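Local coordinates for probable sugar kinase (Clostridium perfringens, PDB 3KZH), which probably phosphorylates a sugar and belongs to the pfkB family of carbohydrate kinases with the ribokinase-like fold, at residues Gly13-Asp18 with Lys72-His77; Phe183-Pro188 with Ala261-Gly266; Phe199-Thr202 with Asp206-Lys209; Ile242-Val247 with Met283-Ile288. All coordinates share one frame; numbering follows the deposited sequence.

Contact 1: residues Gly13-Asp18 with Lys72-His77; sequences GASVVD and KSIVEH
Ser-15 and Ile-74 mark the closest approach of the two backbones, with 7.9 Å between Ser-15 CA and Ile-74 CA, where the start of strand 16-23 passes helix 69-81. Only side chains bridge a gap of this size. Ser-15 and Val-17 turn toward the helix while Val-16 between them faces away, the alternation of an extended chain.

Ile-74 reaches back with both branches. Its CD1 methyl lies 3.7 Å from Val-17 CG2, and the two side chains run antiparallel past one another, so the touch is made alongside rather than end to end. Val-17 presents CG2 by placing its other methyl, CG1, anti to the backbone N (chi1 176°). The second branch, Ile-74 CG2, lies 4.3 Å from Ser-15 OG, a loose touch. That hydroxyl is hydrogen-bonded to the hydroxyl of Ser-63.

Phe-41 of strand 32-42 touches both Val-17 and Ile-74, and Leu-65 and Met-85 add to the surroundings of Ile-74. The contact thus joins the small four-stranded sheet, which in relatives serves as a lid over the sugar site, to a helix of the main domain. Next to Ile-74, Ser-73 packs on Ser-73 of the second subunit.

With one isoleucine meeting a valine methyl and a serine whose polar end is already bonded, the two segments are held by buried apolar packing.

Contact 2: residues Phe183-Pro188 with Ala261-Gly266; sequences FHTIKP and AGLGYG. With BGC (beta-D-glucopyranose), chain C.
Leu-263 of helix 255-268 extends one methyl, CD1, to two side chains of the segment 183-188. It lies 4.0 Å from Lys-187 CG and 4.2 Å from Thr-185 CG2, so a single branch tip meets alternate residues on one side of an extended chain. Lys-187 and Leu-263 cross obliquely, and it is the root of the lysine that takes part in the packing.

Beyond CG the lysine chain bends at chi2 (-85°) and again at its next two bonds, which leads its end away from the helix. There NZ is covalently joined to C6 of beta-D-glucopyranose, at 1.4 Å, so the lysine is modified. The sugar is further held by hydrogen bonds to Asp-166 OD1, Val-168 O and Glu-192 OE2, in a pocket that also includes Asn-189, Ser-225 and Gly-256, Asn-189 and Glu-192 matching the Asn-X-X-Glu motif of the pfkB family.

Thr-185 offers its methyl to Leu-263 while its hydroxyl serves other partners. OG1 lies 2.8 Å from His-184 ND1 in a hydrogen bond bent to 144°, and Tyr-267 OH, one turn beyond Leu-263 on the same helix, is hydrogen-bonded to it too.

Strand 185-186 runs parallel between strands 162-166 and 221-225 in the large sheet, and its backbone bonds to both. Phe-223 of strand 221-225 touches Leu-263 as well, which seats helix 255-268 against this part of the sheet.

Contact 3: residues Phe199-Thr202 with Asp206-Lys209; sequences FPIT and DLIK
Thr-202 grips one carboxylate oxygen of Asp-206 twice. Its backbone N donates to Asp-206 OD2 over 3.2 Å, with an N-H...O angle of 160°, and uses the anti lone pair, the one turned away from OD1. The hydroxyl OG1 donates to the same OD2 at 2.9 Å, arriving nearly along the C-O axis. The threonine can make both bonds because its OG1 sits between the backbone N and the carbonyl carbon (chi1 57°), which brings it near its own backbone N, within range of the same oxygen. Two donors on one oxygen help to fix the rotation of the carboxylate and would be expected to favour its charged form.

Asp-206 also receives help at its backbone, where its N bonds to Asp-203 OD1. These bonds lie in the first turn of helix 204-217 and tie it to the short connection from helix 190-197, two successive helices of the pfkB kinase domain. The preceding helix holds the same connection too: Ile-201 N bonds to Glu-194 OE1, and Ile-201 O to Arg-190 NH1.

Outward along the helix, Lys-209 lays its fully extended chain over one face of the Phe-199 ring. NZ stands 4.2 Å from the ring centroid, 5° off the normal, in a cation-pi contact; Lys-209 CD meets Phe-199 CE1 at 3.9 Å. Asp-206 O lies at the ring's edge. On the buried side Ile-201 CG2 rests 3.8 Å from Leu-207 CG, the side chains crossing at about a right angle, and Phe-232 of strand 231-234 touches Leu-207.

Contact 4: residues Ile242-Val247 with Met283-Ile288; sequences IKATEV and MSNITI
Val-247 and Asn-285 carry most of this contact, the valine placing both methyls on the same side of the asparagine's amide plane. Val-247 CG2 lies 3.8 Å from Asn-285 CG, over the body of the amide, while Val-247 CG1 is shifted toward the oxygen and comes within 3.6 Å of Asn-285 OD1. The two side chains meet at about a right angle. With CG anti to its carbonyl carbon (chi1 -71°), Asn-285 stretches across from the helix and offers the valine a face rather than an N-H or a lone pair, so the touch is van der Waals packing against a flat polar group.

The nitrogen end of the amide reaches further, to the strand itself: Asn-285 ND2 stands 3.6 Å from Ala-244 CB. One asparagine therefore spans the end of strand 239-244 and the turn that follows it.

Strand 239-244 lies between 231-234 and 312-317 at the antiparallel end of the large sheet of this pfkB kinase, and helix 273-288 packs along it, with Ile-242 touching Val-277 and Met-281 on earlier turns. Ala-244 also touches Trp-312 of the neighbouring strand 312-317, and Thr-245 OG1 bonds to Thr-311 O.

Ile-288, in the helix's last turn, adds a second contact to Val-247. Its CG2 sits 3.8 Å from Val-247 CG1, the side chains again roughly perpendicular. The same residue touches Val-249 and shares a backbone hydrogen bond with Lys-250, while its side chain is about 7 Å from the bound glucose.

From the N terminus, contact 1 comes first, closing a loop of 53 residues that joins the small four-stranded sheet to helix 69-81 before contact 2 opens. Contact 2 then spans 72 residues from strand 185-186 to helix 255-268, and contact 3 is nested inside that span as a short local closure of the loop after helix 190-197 onto helix 204-217. Contact 4 opens at 242-247, within the same span, and closes at 283-288 beyond it, so contacts 2 and 4 cross. They also touch, with Gly-262 CA 3.6 Å from SE of Met-283, a selenomethionine, and together they tie successive helices 255-268 and 273-288 to the large sheet.

Contact 1: residues Gly13-Asp18 with Lys72-His77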
# COMPACT_ATOMS: atom_id res chain seq x y z
N GLY A 13 3.90 7.34 19.40
CA GLY A 13 3.27 8.29 18.49
C GLY A 13 2.67 7.71 17.22
O GLY A 13 2.70 6.50 16.99
N ALA A 14 2.20 8.60 16.34
CA ALA A 14 1.55 8.24 15.08
C ALA A 14 2.39 7.66 13.92
O ALA A 14 3.59 7.91 13.82
CB ALA A 14 0.75 9.44 14.58
N SER A 15 1.72 6.86 13.09
CA SER A 15 2.28 6.23 11.89
C SER A 15 1.29 6.56 10.78
O SER A 15 0.12 6.21 10.88
CB SER A 15 2.35 4.70 11.99
OG SER A 15 3.37 4.27 12.85
N VAL A 16 1.77 7.23 9.74
CA VAL A 16 0.92 7.61 8.62
C VAL A 16 1.48 7.05 7.31
O VAL A 16 2.69 7.05 7.10
CB VAL A 16 0.83 9.16 8.45
CG1 VAL A 16 -0.22 9.54 7.38
CG2 VAL A 16 0.51 9.86 9.78
N VAL A 17 0.59 6.55 6.45
CA VAL A 17 0.98 6.07 5.13
C VAL A 17 0.49 7.15 4.14
O VAL A 17 -0.70 7.42 4.08
CB VAL A 17 0.34 4.69 4.75
CG1 VAL A 17 0.71 4.30 3.31
CG2 VAL A 17 0.81 3.60 5.68
N ASP A 18 1.41 7.79 3.43
CA ASP A 18 1.08 8.81 2.44
C ASP A 18 0.98 8.19 1.03
O ASP A 18 1.85 7.43 0.63
CB ASP A 18 2.14 9.92 2.42
CG ASP A 18 2.08 10.82 3.63
OD1 ASP A 18 0.98 11.20 4.07
OD2 ASP A 18 3.16 11.20 4.14
N LYS A 72 -0.32 -3.69 7.56
CA LYS A 72 0.61 -4.78 7.24
C LYS A 72 1.88 -4.24 6.58
O LYS A 72 2.96 -4.82 6.74
CB LYS A 72 -0.04 -5.82 6.33
CG LYS A 72 -1.34 -6.37 6.85
CD LYS A 72 -1.92 -7.44 5.94
CE LYS A 72 -3.43 -7.54 6.10
NZ LYS A 72 -3.86 -7.61 7.53
N SER A 73 1.74 -3.12 5.86
CA SER A 73 2.85 -2.45 5.16
C SER A 73 3.85 -1.87 6.16
O SER A 73 5.06 -2.06 6.02
CB SER A 73 2.31 -1.34 4.26
OG SER A 73 1.46 -1.84 3.25
N ILE A 74 3.32 -1.17 7.17
CA ILE A 74 4.11 -0.56 8.25
C ILE A 74 4.84 -1.66 9.03
O ILE A 74 6.06 -1.60 9.16
CB ILE A 74 3.21 0.26 9.24
CG1 ILE A 74 2.48 1.40 8.51
CG2 ILE A 74 4.03 0.82 10.41
CD1 ILE A 74 3.29 2.69 8.32
N VAL A 75 4.10 -2.69 9.45
CA VAL A 75 4.65 -3.81 10.21
C VAL A 75 5.78 -4.51 9.48
O VAL A 75 6.84 -4.74 10.06
CB VAL A 75 3.56 -4.84 10.65
CG1 VAL A 75 4.17 -5.94 11.51
CG2 VAL A 75 2.51 -4.17 11.45
N GLU A 76 5.59 -4.77 8.18
CA GLU A 76 6.62 -5.41 7.36
C GLU A 76 7.87 -4.55 7.23
O GLU A 76 8.99 -5.07 7.30
CB GLU A 76 6.09 -5.79 5.97
CG GLU A 76 5.33 -7.13 5.93
CD GLU A 76 6.12 -8.31 6.51
OE1 GLU A 76 7.25 -8.58 6.04
OE2 GLU A 76 5.62 -8.94 7.46
N HIS A 77 7.69 -3.23 7.12
CA HIS A 77 8.82 -2.30 7.02
C HIS A 77 9.58 -2.24 8.35
O HIS A 77 10.80 -2.17 8.36
CB HIS A 77 8.34 -0.91 6.60
CG HIS A 77 9.44 0.07 6.35
ND1 HIS A 77 10.27 0.00 5.25
CD2 HIS A 77 9.84 1.16 7.05
CE1 HIS A 77 11.13 1.00 5.29
NE2 HIS A 77 10.89 1.72 6.37

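Contact 2: residues Phe183-Pro188 with Ala261-Gly266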
# COMPACT_ATOMS: atom_id res chain seq x y z
N PHE A 183 9.77 16.94 31.36
CA PHE A 183 10.63 16.32 30.37
C PHE A 183 12.10 16.39 30.78
O PHE A 183 12.54 17.34 31.43
CB PHE A 183 10.46 17.00 29.01
CG PHE A 183 9.22 16.60 28.28
CD1 PHE A 183 9.20 15.45 27.48
CD2 PHE A 183 8.05 17.37 28.36
CE1 PHE A 183 8.04 15.05 26.77
CE2 PHE A 183 6.88 16.99 27.66
CZ PHE A 183 6.88 15.83 26.86
N HIS A 184 12.82 15.33 30.44
CA HIS A 184 14.26 15.21 30.69
C HIS A 184 15.00 15.97 29.58
O HIS A 184 16.06 16.54 29.80
CB HIS A 184 14.64 13.71 30.70
CG HIS A 184 16.11 13.43 30.63
ND1 HIS A 184 16.86 13.66 29.50
CD2 HIS A 184 16.95 12.89 31.54
CE1 HIS A 184 18.10 13.27 29.71
NE2 HIS A 184 18.19 12.80 30.94
N THR A 185 14.43 15.95 28.38
CA THR A 185 15.03 16.61 27.24
C THR A 185 13.97 17.23 26.36
O THR A 185 12.91 16.65 26.16
CB THR A 185 15.87 15.59 26.37
OG1 THR A 185 17.00 15.14 27.13
CG2 THR A 185 16.38 16.21 25.06
N ILE A 186 14.23 18.46 25.94
CA ILE A 186 13.35 19.13 24.99
C ILE A 186 14.26 19.45 23.79
O ILE A 186 15.46 19.66 23.95
CB ILE A 186 12.62 20.39 25.57
CG1 ILE A 186 13.59 21.44 26.10
CG2 ILE A 186 11.60 19.97 26.63
CD1 ILE A 186 13.00 22.82 26.14
N LYS A 187 13.68 19.46 22.59
CA LYS A 187 14.43 19.72 21.38
C LYS A 187 13.64 20.72 20.45
O LYS A 187 13.06 20.32 19.41
CB LYS A 187 14.78 18.43 20.64
CG LYS A 187 16.11 18.53 19.82
CD LYS A 187 15.94 19.11 18.46
CE LYS A 187 14.96 18.36 17.60
NZ LYS A 187 14.09 19.22 16.88
N PRO A 188 13.61 22.01 20.83
CA PRO A 188 12.90 22.93 19.96
C PRO A 188 13.79 23.69 18.99
O PRO A 188 15.00 23.58 19.06
CB PRO A 188 12.24 23.88 20.97
CG PRO A 188 13.27 23.99 22.02
CD PRO A 188 13.69 22.57 22.19
N ALA A 261 16.58 11.23 16.89
CA ALA A 261 17.06 9.87 16.83
C ALA A 261 18.52 9.75 17.25
O ALA A 261 18.91 8.81 17.94
CB ALA A 261 16.85 9.31 15.47
N GLY A 262 19.30 10.76 16.87
CA GLY A 262 20.72 10.82 17.19
C GLY A 262 20.96 11.07 18.66
O GLY A 262 21.99 10.65 19.18
N LEU A 263 20.04 11.81 19.30
CA LEU A 263 20.08 12.08 20.75
C LEU A 263 19.84 10.75 21.45
O LEU A 263 20.48 10.44 22.45
CB LEU A 263 18.97 13.05 21.18
CG LEU A 263 18.99 14.50 20.69
CD1 LEU A 263 17.76 15.22 21.21
CD2 LEU A 263 20.27 15.19 21.13
N GLY A 264 18.93 9.97 20.86
CA GLY A 264 18.60 8.65 21.35
C GLY A 264 19.81 7.75 21.31
O GLY A 264 20.16 7.16 22.33
N TYR A 265 20.54 7.77 20.20
CA TYR A 265 21.77 6.99 20.05
C TYR A 265 22.82 7.40 21.09
O TYR A 265 23.41 6.54 21.77
CB TYR A 265 22.33 7.15 18.62
CG TYR A 265 23.62 6.39 18.34
CD1 TYR A 265 23.58 5.07 17.85
CD2 TYR A 265 24.88 6.97 18.62
CE1 TYR A 265 24.78 4.33 17.65
CE2 TYR A 265 26.09 6.25 18.42
CZ TYR A 265 26.03 4.93 17.94
OH TYR A 265 27.20 4.23 17.78
N GLY A 266 23.04 8.72 21.20
CA GLY A 266 24.01 9.29 22.13
C GLY A 266 23.79 8.94 23.59
O GLY A 266 24.74 8.58 24.29
C2 BGC C . 10.67 21.16 13.89
C3 BGC C . 11.89 21.04 12.91
C4 BGC C . 13.15 21.22 13.86
C5 BGC C . 13.20 20.14 15.02
C6 BGC C . 14.33 20.27 15.96
C1 BGC C . 10.78 20.04 14.92
O1 BGC C . 9.80 20.11 15.68
O2 BGC C . 9.61 20.99 13.22
O3 BGC C . 11.75 22.05 12.13
O4 BGC C . 14.23 21.16 13.11
O5 BGC C . 12.00 20.19 15.77

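Contact 3: residues Phe199-Thr202 with Asp206-Lys209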
# COMPACT_ATOMS: atom_id res chain seq x y z
N PHE A 199 9.69 34.70 25.67
CA PHE A 199 10.46 35.89 25.29
C PHE A 199 11.28 35.64 24.02
O PHE A 199 11.61 34.49 23.73
CB PHE A 199 11.37 36.38 26.46
CG PHE A 199 12.27 35.32 27.06
CD1 PHE A 199 13.54 35.05 26.50
CD2 PHE A 199 11.87 34.63 28.22
CE1 PHE A 199 14.41 34.11 27.09
CE2 PHE A 199 12.73 33.67 28.83
CZ PHE A 199 14.00 33.42 28.26
N PRO A 200 11.62 36.71 23.24
CA PRO A 200 12.41 36.53 22.00
C PRO A 200 13.84 36.02 22.19
O PRO A 200 14.47 36.24 23.23
CB PRO A 200 12.42 37.94 21.40
CG PRO A 200 11.12 38.49 21.84
CD PRO A 200 11.08 38.08 23.28
N ILE A 201 14.31 35.26 21.19
CA ILE A 201 15.67 34.72 21.18
C ILE A 201 16.38 35.25 19.93
O ILE A 201 16.26 34.70 18.83
CB ILE A 201 15.70 33.16 21.25
CG1 ILE A 201 15.13 32.68 22.59
CG2 ILE A 201 17.12 32.65 21.15
CD1 ILE A 201 14.78 31.22 22.63
N THR A 202 17.13 36.33 20.12
CA THR A 202 17.84 37.00 19.03
C THR A 202 19.35 36.78 18.94
O THR A 202 19.94 36.97 17.87
CB THR A 202 17.56 38.54 19.04
OG1 THR A 202 17.92 39.10 20.31
CG2 THR A 202 16.09 38.82 18.76
N ASP A 206 20.49 35.35 24.84
CA ASP A 206 19.08 34.96 24.97
C ASP A 206 18.94 33.44 24.94
O ASP A 206 18.08 32.87 25.62
CB ASP A 206 18.23 35.59 23.87
CG ASP A 206 18.21 37.11 23.93
OD1 ASP A 206 18.31 37.69 25.03
OD2 ASP A 206 18.08 37.73 22.85
N LEU A 207 19.84 32.80 24.18
CA LEU A 207 19.91 31.34 24.05
C LEU A 207 20.32 30.74 25.39
O LEU A 207 19.74 29.75 25.81
CB LEU A 207 20.90 30.92 22.97
CG LEU A 207 20.42 30.84 21.52
CD1 LEU A 207 21.58 30.79 20.55
CD2 LEU A 207 19.49 29.64 21.35
N ILE A 208 21.29 31.38 26.05
CA ILE A 208 21.77 30.96 27.37
C ILE A 208 20.66 31.18 28.42
O ILE A 208 20.44 30.32 29.26
CB ILE A 208 23.10 31.68 27.79
CG1 ILE A 208 24.23 31.29 26.82
CG2 ILE A 208 23.53 31.29 29.22
CD1 ILE A 208 25.50 32.14 26.95
N LYS A 209 19.92 32.28 28.29
CA LYS A 209 18.83 32.64 29.21
C LYS A 209 17.63 31.68 29.08
O LYS A 209 17.07 31.24 30.09
CB LYS A 209 18.39 34.09 28.96
CG LYS A 209 17.40 34.68 29.96
CD LYS A 209 16.81 35.99 29.46
CE LYS A 209 15.64 36.45 30.35
NZ LYS A 209 14.86 37.57 29.75

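Contact 4: residues Ile242-Val247 with Met283-Ile288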
# COMPACT_ATOMS: atom_id res chain seq x y z
N ILE A 242 27.39 24.28 18.22
CA ILE A 242 28.17 23.59 17.19
C ILE A 242 27.45 23.69 15.86
O ILE A 242 26.22 23.53 15.78
CB ILE A 242 28.47 22.09 17.57
CG1 ILE A 242 29.30 22.00 18.86
CG2 ILE A 242 29.28 21.41 16.48
CD1 ILE A 242 29.38 20.62 19.49
N LYS A 243 28.22 23.92 14.81
CA LYS A 243 27.70 24.06 13.46
C LYS A 243 28.61 23.30 12.52
O LYS A 243 29.80 23.14 12.79
CB LYS A 243 27.66 25.55 13.09
CG LYS A 243 27.23 25.90 11.67
CD LYS A 243 27.60 27.33 11.38
CE LYS A 243 27.56 27.61 9.89
NZ LYS A 243 27.89 29.04 9.61
N ALA A 244 28.04 22.77 11.44
CA ALA A 244 28.80 22.07 10.43
C ALA A 244 28.95 22.97 9.22
O ALA A 244 28.03 23.72 8.88
CB ALA A 244 28.11 20.77 10.04
N THR A 245 30.12 22.92 8.59
CA THR A 245 30.38 23.70 7.38
C THR A 245 30.01 22.77 6.21
O THR A 245 29.76 21.58 6.42
CB THR A 245 31.88 24.15 7.29
OG1 THR A 245 32.73 23.01 7.18
CG2 THR A 245 32.28 24.94 8.53
N GLU A 246 29.90 23.34 5.00
CA GLU A 246 29.59 22.58 3.77
C GLU A 246 28.25 21.81 3.70
O GLU A 246 28.16 20.79 2.99
CB GLU A 246 30.77 21.63 3.41
CG GLU A 246 32.08 22.32 3.04
CD GLU A 246 31.96 23.20 1.81
OE1 GLU A 246 31.63 22.66 0.73
OE2 GLU A 246 32.17 24.43 1.93
N VAL A 247 27.23 22.28 4.40
CA VAL A 247 25.91 21.62 4.38
C VAL A 247 24.97 22.29 3.37
O VAL A 247 24.56 23.45 3.56
CB VAL A 247 25.24 21.59 5.80
CG1 VAL A 247 23.93 20.80 5.76
CG2 VAL A 247 26.16 20.95 6.82
N MSE A 283 23.44 13.09 11.32
CA MSE A 283 22.22 12.38 10.93
C MSE A 283 21.22 13.35 10.31
O MSE A 283 20.54 13.03 9.33
CB MSE A 283 21.56 11.70 12.14
CG MSE A 283 22.34 10.54 12.69
SE MSE A 283 21.32 9.43 13.92
CE MSE A 283 19.81 9.14 12.75
N SER A 284 21.14 14.55 10.91
CA SER A 284 20.25 15.59 10.42
C SER A 284 20.76 16.10 9.07
O SER A 284 19.96 16.29 8.16
CB SER A 284 20.15 16.74 11.43
OG SER A 284 19.21 17.71 11.02
N ASN A 285 22.08 16.22 8.93
CA ASN A 285 22.73 16.68 7.70
C ASN A 285 22.54 15.72 6.53
O ASN A 285 22.38 16.16 5.40
CB ASN A 285 24.24 16.92 7.90
CG ASN A 285 24.56 18.14 8.76
OD1 ASN A 285 23.78 19.09 8.88
ND2 ASN A 285 25.75 18.11 9.36
N ILE A 286 22.57 14.41 6.81
CA ILE A 286 22.38 13.37 5.79
C ILE A 286 20.95 13.39 5.25
O ILE A 286 20.73 13.30 4.04
CB ILE A 286 22.70 11.94 6.36
CG1 ILE A 286 24.18 11.83 6.72
CG2 ILE A 286 22.42 10.87 5.32
CD1 ILE A 286 24.56 10.56 7.47
N THR A 287 19.99 13.56 6.15
CA THR A 287 18.57 13.61 5.81
C THR A 287 18.22 14.90 5.06
O THR A 287 17.37 14.90 4.17
CB THR A 287 17.72 13.45 7.08
OG1 THR A 287 18.09 12.24 7.74
CG2 THR A 287 16.26 13.35 6.76
N ILE A 288 18.93 15.98 5.40
CA ILE A 288 18.73 17.29 4.78
C ILE A 288 19.27 17.36 3.34
O ILE A 288 18.77 18.13 2.53
CB ILE A 288 19.30 18.42 5.72
CG1 ILE A 288 18.25 19.52 5.93
CG2 ILE A 288 20.63 18.99 5.22
CD1 ILE A 288 18.57 20.45 7.09